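Local atomic coordinates of Afp2 (Serratia entomophila, PDB entry 6RBN), a protein that probably assembles, in many copies, into the contractile sheath around the inner tube of the anti-feeding prophage, a phage-tail-like injection system. Residues F32-E37 against L84-N89; N38-N43 against D65-S70. All blocks are in the same frame, centred on the assembly; numbering follows the deposited sequence.

Interaction 1: F32-E37 against L84-N89; sequences FAYDSE and LVNEAN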
ATOM      1  N   PHE C  32     -38.690  -9.690 -85.584  1.00 75.33           N
ATOM      2  CA  PHE C  32     -39.548  -9.655 -86.762  1.00 75.33           C
ATOM      3  C   PHE C  32     -39.221 -10.855 -87.639  1.00 75.33           C
ATOM      4  O   PHE C  32     -38.150 -10.914 -88.247  1.00 75.33           O
ATOM      5  CB  PHE C  32     -39.365  -8.350 -87.526  1.00 75.33           C
ATOM      6  CG  PHE C  32     -39.919  -7.158 -86.819  1.00 75.33           C
ATOM      7  CD1 PHE C  32     -41.261  -6.843 -86.918  1.00 75.33           C
ATOM      8  CD2 PHE C  32     -39.104  -6.358 -86.043  1.00 75.33           C
ATOM      9  CE1 PHE C  32     -41.773  -5.743 -86.267  1.00 75.33           C
ATOM     10  CE2 PHE C  32     -39.613  -5.257 -85.395  1.00 75.33           C
ATOM     11  CZ  PHE C  32     -40.949  -4.953 -85.503  1.00 75.33           C
ATOM     12  N   ALA C  33     -40.142 -11.809 -87.704  1.00 81.51           N
ATOM     13  CA  ALA C  33     -39.948 -13.010 -88.499  1.00 81.51           C
ATOM     14  C   ALA C  33     -40.363 -12.753 -89.940  1.00 81.51           C
ATOM     15  O   ALA C  33     -41.450 -12.227 -90.194  1.00 81.51           O
ATOM     16  CB  ALA C  33     -40.750 -14.174 -87.918  1.00 81.51           C
ATOM     17  N   TYR C  34     -39.495 -13.116 -90.878  1.00 91.28           N
ATOM     18  CA  TYR C  34     -39.823 -13.066 -92.293  1.00 91.28           C
ATOM     19  C   TYR C  34     -39.807 -14.470 -92.882  1.00 91.28           C
ATOM     20  O   TYR C  34     -39.277 -15.412 -92.290  1.00 91.28           O
ATOM     21  CB  TYR C  34     -38.869 -12.142 -93.062  1.00 91.28           C
ATOM     22  CG  TYR C  34     -37.414 -12.557 -93.095  1.00 91.28           C
ATOM     23  CD1 TYR C  34     -36.539 -12.168 -92.093  1.00 91.28           C
ATOM     24  CD2 TYR C  34     -36.905 -13.291 -94.159  1.00 91.28           C
ATOM     25  CE1 TYR C  34     -35.207 -12.529 -92.130  1.00 91.28           C
ATOM     26  CE2 TYR C  34     -35.577 -13.655 -94.205  1.00 91.28           C
ATOM     27  CZ  TYR C  34     -34.732 -13.271 -93.190  1.00 91.28           C
ATOM     28  OH  TYR C  34     -33.407 -13.633 -93.232  1.00 91.28           O
ATOM     29  N   ASP C  35     -40.396 -14.595 -94.066  1.00100.60           N
ATOM     30  CA  ASP C  35     -40.580 -15.891 -94.696  1.00100.60           C
ATOM     31  C   ASP C  35     -39.268 -16.386 -95.294  1.00100.60           C
ATOM     32  O   ASP C  35     -38.449 -15.605 -95.783  1.00100.60           O
ATOM     33  CB  ASP C  35     -41.654 -15.801 -95.780  1.00100.60           C
ATOM     34  CG  ASP C  35     -42.169 -17.162 -96.225  1.00100.60           C
ATOM     35  OD1 ASP C  35     -41.717 -18.195 -95.693  1.00100.60           O
ATOM     36  OD2 ASP C  35     -43.040 -17.199 -97.117  1.00100.60           O
ATOM     37  N   SER C  36     -39.083 -17.707 -95.251  1.00104.28           N
ATOM     38  CA  SER C  36     -37.886 -18.318 -95.819  1.00104.28           C
ATOM     39  C   SER C  36     -37.893 -18.223 -97.341  1.00104.28           C
ATOM     40  O   SER C  36     -36.837 -18.084 -97.969  1.00104.28           O
ATOM     41  CB  SER C  36     -37.783 -19.775 -95.370  1.00104.28           C
ATOM     42  OG  SER C  36     -38.856 -20.539 -95.888  1.00104.28           O
ATOM     43  N   GLU C  37     -39.075 -18.289 -97.947  1.00109.08           N
ATOM     44  CA  GLU C  37     -39.249 -18.107 -99.387  1.00109.08           C
ATOM     45  C   GLU C  37     -39.375 -16.623 -99.726  1.00109.08           C
ATOM     46  O   GLU C  37     -40.404 -16.134-100.185  1.00109.08           O
ATOM     47  CB  GLU C  37     -40.460 -18.911 -99.858  1.00109.08           C
ATOM     48  CG  GLU C  37     -40.556 -19.196-101.372  1.00109.08           C
ATOM     49  CD  GLU C  37     -41.447 -18.225-102.134  1.00109.08           C
ATOM     50  OE1 GLU C  37     -42.425 -17.720-101.539  1.00109.08           O
ATOM     51  OE2 GLU C  37     -41.174 -17.970-103.326  1.00109.08           O
ATOM     52  N   LEU C  84     -34.191  -9.060 -87.418  1.00 82.95           N
ATOM     53  CA  LEU C  84     -34.778  -9.798 -88.535  1.00 82.95           C
ATOM     54  C   LEU C  84     -34.234 -11.215 -88.530  1.00 82.95           C
ATOM     55  O   LEU C  84     -33.053 -11.437 -88.809  1.00 82.95           O
ATOM     56  CB  LEU C  84     -34.493  -9.138 -89.877  1.00 82.95           C
ATOM     57  CG  LEU C  84     -35.363  -7.969 -90.290  1.00 82.95           C
ATOM     58  CD1 LEU C  84     -34.890  -7.434 -91.627  1.00 82.95           C
ATOM     59  CD2 LEU C  84     -36.801  -8.442 -90.374  1.00 82.95           C
ATOM     60  N   VAL C  85     -35.096 -12.176 -88.218  1.00 84.61           N
ATOM     61  CA  VAL C  85     -34.751 -13.589 -88.220  1.00 84.61           C
ATOM     62  C   VAL C  85     -35.713 -14.290 -89.168  1.00 84.61           C
ATOM     63  O   VAL C  85     -36.920 -14.041 -89.115  1.00 84.61           O
ATOM     64  CB  VAL C  85     -34.831 -14.185 -86.802  1.00 84.61           C
ATOM     65  CG1 VAL C  85     -34.450 -15.644 -86.813  1.00 84.61           C
ATOM     66  CG2 VAL C  85     -33.948 -13.409 -85.844  1.00 84.61           C
ATOM     67  N   ASN C  86     -35.185 -15.134 -90.057  1.00 90.80           N
ATOM     68  CA  ASN C  86     -36.069 -15.928 -90.901  1.00 90.80           C
ATOM     69  C   ASN C  86     -36.777 -16.994 -90.072  1.00 90.80           C
ATOM     70  O   ASN C  86     -36.290 -17.409 -89.021  1.00 90.80           O
ATOM     71  CB  ASN C  86     -35.310 -16.558 -92.075  1.00 90.80           C
ATOM     72  CG  ASN C  86     -34.100 -17.356 -91.651  1.00 90.80           C
ATOM     73  OD1 ASN C  86     -33.787 -17.474 -90.471  1.00 90.80           O
ATOM     74  ND2 ASN C  86     -33.409 -17.924 -92.630  1.00 90.80           N
ATOM     75  N   GLU C  87     -37.936 -17.437 -90.571  1.00 93.95           N
ATOM     76  CA  GLU C  87     -38.876 -18.248 -89.799  1.00 93.95           C
ATOM     77  C   GLU C  87     -38.318 -19.605 -89.378  1.00 93.95           C
ATOM     78  O   GLU C  87     -38.843 -20.208 -88.435  1.00 93.95           O
ATOM     79  CB  GLU C  87     -40.157 -18.463 -90.604  1.00 93.95           C
ATOM     80  CG  GLU C  87     -39.930 -19.261 -91.874  1.00 93.95           C
ATOM     81  CD  GLU C  87     -41.192 -19.508 -92.667  1.00 93.95           C
ATOM     82  OE1 GLU C  87     -42.260 -19.023 -92.258  1.00 93.95           O
ATOM     83  OE2 GLU C  87     -41.114 -20.209 -93.696  1.00 93.95           O
ATOM     84  N   ALA C  88     -37.273 -20.099 -90.039  1.00 91.64           N
ATOM     85  CA  ALA C  88     -36.678 -21.374 -89.674  1.00 91.64           C
ATOM     86  C   ALA C  88     -35.617 -21.247 -88.596  1.00 91.64           C
ATOM     87  O   ALA C  88     -34.984 -22.250 -88.252  1.00 91.64           O
ATOM     88  CB  ALA C  88     -36.071 -22.041 -90.910  1.00 91.64           C
ATOM     89  N   ASN C  89     -35.403 -20.048 -88.052  1.00 88.40           N
ATOM     90  CA  ASN C  89     -34.354 -19.837 -87.067  1.00 88.40           C
ATOM     91  C   ASN C  89     -34.815 -19.016 -85.873  1.00 88.40           C
ATOM     92  O   ASN C  89     -33.967 -18.559 -85.099  1.00 88.40           O
ATOM     93  CB  ASN C  89     -33.147 -19.149 -87.712  1.00 88.40           C
ATOM     94  CG  ASN C  89     -32.440 -20.033 -88.707  1.00 88.40           C
ATOM     95  OD1 ASN C  89     -32.244 -21.222 -88.467  1.00 88.40           O
ATOM     96  ND2 ASN C  89     -32.054 -19.461 -89.839  1.00 88.40           N
TER

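Interaction 2: N38-N43 against D65-S70; sequences NTNTIN and DAFYTS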
ATOM      1  N   ASN C  38     -38.329 -15.869 -99.411  1.00106.81           N
ATOM      2  CA  ASN C  38     -38.253 -14.459 -99.751  1.00106.81           C
ATOM      3  C   ASN C  38     -37.024 -14.222-100.620  1.00106.81           C
ATOM      4  O   ASN C  38     -35.990 -14.872-100.441  1.00106.81           O
ATOM      5  CB  ASN C  38     -38.202 -13.592 -98.493  1.00106.81           C
ATOM      6  CG  ASN C  38     -38.534 -12.141 -98.770  1.00106.81           C
ATOM      7  OD1 ASN C  38     -38.741 -11.750 -99.916  1.00106.81           O
ATOM      8  ND2 ASN C  38     -38.618 -11.343 -97.718  1.00106.81           N
ATOM      9  N   THR C  39     -37.143 -13.286-101.558  1.00107.05           N
ATOM     10  CA  THR C  39     -36.117 -13.094-102.571  1.00107.05           C
ATOM     11  C   THR C  39     -35.267 -11.848-102.365  1.00107.05           C
ATOM     12  O   THR C  39     -34.142 -11.804-102.874  1.00107.05           O
ATOM     13  CB  THR C  39     -36.758 -13.028-103.959  1.00107.05           C
ATOM     14  OG1 THR C  39     -37.659 -11.914-104.012  1.00107.05           O
ATOM     15  CG2 THR C  39     -37.530 -14.305-104.242  1.00107.05           C
ATOM     16  N   ASN C  40     -35.759 -10.846-101.641  1.00104.26           N
ATOM     17  CA  ASN C  40     -35.074  -9.561-101.549  1.00104.26           C
ATOM     18  C   ASN C  40     -34.552  -9.269-100.145  1.00104.26           C
ATOM     19  O   ASN C  40     -34.607  -8.131 -99.681  1.00104.26           O
ATOM     20  CB  ASN C  40     -35.981  -8.433-102.046  1.00104.26           C
ATOM     21  CG  ASN C  40     -37.325  -8.393-101.344  1.00104.26           C
ATOM     22  OD1 ASN C  40     -37.588  -9.150-100.412  1.00104.26           O
ATOM     23  ND2 ASN C  40     -38.195  -7.501-101.801  1.00104.26           N
ATOM     24  N   THR C  41     -34.037 -10.285 -99.462  1.00102.17           N
ATOM     25  CA  THR C  41     -33.366 -10.098 -98.185  1.00102.17           C
ATOM     26  C   THR C  41     -31.902 -10.500 -98.294  1.00102.17           C
ATOM     27  O   THR C  41     -31.517 -11.284 -99.166  1.00102.17           O
ATOM     28  CB  THR C  41     -34.028 -10.911 -97.069  1.00102.17           C
ATOM     29  OG1 THR C  41     -34.017 -12.303 -97.411  1.00102.17           O
ATOM     30  CG2 THR C  41     -35.449 -10.453 -96.844  1.00102.17           C
ATOM     31  N   ILE C  42     -31.092  -9.933 -97.405  1.00101.20           N
ATOM     32  CA  ILE C  42     -29.720 -10.385 -97.231  1.00101.20           C
ATOM     33  C   ILE C  42     -29.748 -11.803 -96.673  1.00101.20           C
ATOM     34  O   ILE C  42     -30.564 -12.130 -95.803  1.00101.20           O
ATOM     35  CB  ILE C  42     -28.950  -9.404 -96.322  1.00101.20           C
ATOM     36  CG1 ILE C  42     -28.768  -8.041 -97.004  1.00101.20           C
ATOM     37  CG2 ILE C  42     -27.577  -9.925 -95.926  1.00101.20           C
ATOM     38  CD1 ILE C  42     -29.778  -6.982 -96.628  1.00101.20           C
ATOM     39  N   ASN C  43     -28.863 -12.668 -97.187  1.00102.54           N
ATOM     40  CA  ASN C  43     -28.833 -14.088 -96.848  1.00102.54           C
ATOM     41  C   ASN C  43     -28.363 -14.362 -95.412  1.00102.54           C
ATOM     42  O   ASN C  43     -28.275 -15.530 -95.017  1.00102.54           O
ATOM     43  CB  ASN C  43     -27.937 -14.820 -97.855  1.00102.54           C
ATOM     44  CG  ASN C  43     -28.274 -16.300 -97.993  1.00102.54           C
ATOM     45  OD1 ASN C  43     -29.217 -16.799 -97.382  1.00102.54           O
ATOM     46  ND2 ASN C  43     -27.495 -17.006 -98.802  1.00102.54           N
ATOM     47  N   ASP C  65     -42.636  -5.487 -99.462  1.00 96.23           N
ATOM     48  CA  ASP C  65     -42.777  -6.771 -98.797  1.00 96.23           C
ATOM     49  C   ASP C  65     -43.055  -6.568 -97.305  1.00 96.23           C
ATOM     50  O   ASP C  65     -42.846  -5.488 -96.746  1.00 96.23           O
ATOM     51  CB  ASP C  65     -41.519  -7.610 -99.024  1.00 96.23           C
ATOM     52  CG  ASP C  65     -41.752  -9.095 -98.812  1.00 96.23           C
ATOM     53  OD1 ASP C  65     -42.880  -9.482 -98.446  1.00 96.23           O
ATOM     54  OD2 ASP C  65     -40.804  -9.877 -99.028  1.00 96.23           O
ATOM     55  N   ALA C  66     -43.540  -7.634 -96.661  1.00 88.64           N
ATOM     56  CA  ALA C  66     -44.111  -7.531 -95.323  1.00 88.64           C
ATOM     57  C   ALA C  66     -43.079  -7.261 -94.239  1.00 88.64           C
ATOM     58  O   ALA C  66     -43.449  -6.765 -93.170  1.00 88.64           O
ATOM     59  CB  ALA C  66     -44.880  -8.808 -94.989  1.00 88.64           C
ATOM     60  N   PHE C  67     -41.803  -7.571 -94.472  1.00 90.21           N
ATOM     61  CA  PHE C  67     -40.805  -7.257 -93.456  1.00 90.21           C
ATOM     62  C   PHE C  67     -40.423  -5.786 -93.491  1.00 90.21           C
ATOM     63  O   PHE C  67     -40.047  -5.225 -92.457  1.00 90.21           O
ATOM     64  CB  PHE C  67     -39.560  -8.140 -93.622  1.00 90.21           C
ATOM     65  CG  PHE C  67     -38.715  -7.809 -94.827  1.00 90.21           C
ATOM     66  CD1 PHE C  67     -39.025  -8.331 -96.070  1.00 90.21           C
ATOM     67  CD2 PHE C  67     -37.579  -7.019 -94.703  1.00 90.21           C
ATOM     68  CE1 PHE C  67     -38.247  -8.034 -97.171  1.00 90.21           C
ATOM     69  CE2 PHE C  67     -36.803  -6.718 -95.798  1.00 90.21           C
ATOM     70  CZ  PHE C  67     -37.136  -7.229 -97.034  1.00 90.21           C
ATOM     71  N   TYR C  68     -40.506  -5.150 -94.659  1.00 87.39           N
ATOM     72  CA  TYR C  68     -40.105  -3.755 -94.772  1.00 87.39           C
ATOM     73  C   TYR C  68     -41.146  -2.829 -94.163  1.00 87.39           C
ATOM     74  O   TYR C  68     -40.796  -1.864 -93.477  1.00 87.39           O
ATOM     75  CB  TYR C  68     -39.868  -3.386 -96.237  1.00 87.39           C
ATOM     76  CG  TYR C  68     -39.308  -1.995 -96.427  1.00 87.39           C
ATOM     77  CD1 TYR C  68     -37.957  -1.746 -96.243  1.00 87.39           C
ATOM     78  CD2 TYR C  68     -40.129  -0.930 -96.769  1.00 87.39           C
ATOM     79  CE1 TYR C  68     -37.437  -0.483 -96.410  1.00 87.39           C
ATOM     80  CE2 TYR C  68     -39.619   0.338 -96.930  1.00 87.39           C
ATOM     81  CZ  TYR C  68     -38.270   0.556 -96.750  1.00 87.39           C
ATOM     82  OH  TYR C  68     -37.753   1.817 -96.914  1.00 87.39           O
ATOM     83  N   THR C  69     -42.427  -3.101 -94.414  1.00 85.17           N
ATOM     84  CA  THR C  69     -43.484  -2.262 -93.867  1.00 85.17           C
ATOM     85  C   THR C  69     -43.665  -2.474 -92.374  1.00 85.17           C
ATOM     86  O   THR C  69     -44.214  -1.597 -91.701  1.00 85.17           O
ATOM     87  CB  THR C  69     -44.796  -2.533 -94.590  1.00 85.17           C
ATOM     88  OG1 THR C  69     -45.184  -3.891 -94.376  1.00 85.17           O
ATOM     89  CG2 THR C  69     -44.625  -2.306 -96.068  1.00 85.17           C
ATOM     90  N   SER C  70     -43.223  -3.613 -91.845  1.00 81.92           N
ATOM     91  CA  SER C  70     -43.263  -3.820 -90.405  1.00 81.92           C
ATOM     92  C   SER C  70     -42.198  -2.994 -89.703  1.00 81.92           C
ATOM     93  O   SER C  70     -42.452  -2.404 -88.649  1.00 81.92           O
ATOM     94  CB  SER C  70     -43.089  -5.299 -90.086  1.00 81.92           C
ATOM     95  OG  SER C  70     -44.159  -6.054 -90.615  1.00 81.92           O
TER

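Interaction 1: F32-E37 against L84-N89
Strands 32-34 and 84-86 run parallel in register, Phe32 beside Leu84, Ala33 beside Val85 and Tyr34 beside Asn86, and their short axes approach to 4.8 Å with 38° between their N-to-C directions. They are neighbours in a mixed sheet flanked by helices on both faces, an alpha/beta sandwich. Tyr34 N donates to Val85 O at 3.3 Å, from above the carbonyl plane; weaker bonds run from Val85 N to Phe32 O and from Glu87 N to Tyr34 O. Phe32, Tyr34, Leu84 and Asn86 share the face against helix 66-75, while Ala33 and Val85 on the other meet helix 90-97. Tyr34 makes the largest single contribution, its CG between backbone N and carbonyl carbon (chi1 64°), which lays the ring across Asn86. Asn86 CB stands over that ring face, 3.9 Å from the Tyr34 centroid and 27° off the normal, and Leu84 CD2 packs 3.8 Å from Phe32 CB. The carboxylates of Asp35 and Glu87 lie side by side. Ser36 OG donates to the anti lone pair of Glu87 OE2 at 3.2 Å. In the type I turn Asn86-Asn89, Asn89 ND2 reaches an in-plane lone pair of Asn86 OD1 at 2.7 Å.

Interaction 2: N38-N43 against D65-S70
The irregular segment 38-43 meets the start of helix 66-75 chiefly through side chains: the nearest CA atoms, those of Asn40 and Asp65, are 8.6 Å apart, and 181 Å² is buried. Its tightly packed part is the buried Phe67 ring. Phe67 CG lies between its backbone N and carbonyl carbon (chi1 71°), and the ring projects to the loop. Thr41 CG2 rests over one face in a CH-pi contact, 3.9 Å from the Phe67 centroid and 25° off the normal, off-centre, with Phe67 CZ its closest ring atom at 3.6 Å. Asn38 ND2 comes obliquely to Phe67 CE1 at 3.4 Å, the amide and ring planes standing 69° apart. The looser side is polar and partly exposed. There Asn38 and Asp65, each with CG anti to its backbone N, reach tip to tip with their flat groups almost perpendicular, and Asn40 lies obliquely beside both Asp65 and Phe67. Asp65 OD1 accepts from Ala66 N at 2.7 Å, from above the carboxylate plane. Tyr59, just past helix 52-58, meets the Phe67 ring edge-to-face, and Tyr34 of strand 30-34 touches Thr41 and Phe67, so the contact joins the loop to helix 66-75 against the sheet.

In the fold
Strand 30-34 enters the sheet first, and its exit leads straight from 32-37 into the loop 38-43. The chain then forms strand 46-49 and helix 52-58 before 65-70 returns to that loop, closing the smaller circuit of interaction 2. Helix 66-75 runs on into strand 82-86, which inserts between 30-34 and 46-49 and closes the larger circuit of interaction 1; interaction 2 is therefore nested inside it. Their centres are 9 Å apart and they touch directly: Phe32 CD1 packs 4.0 Å from Ser70 CB, and Leu84 CD1 lies 4.1 Å from Phe67 CD2. Together they tie helix 66-75 and the loop after strand 30-34 to one face of the sheet.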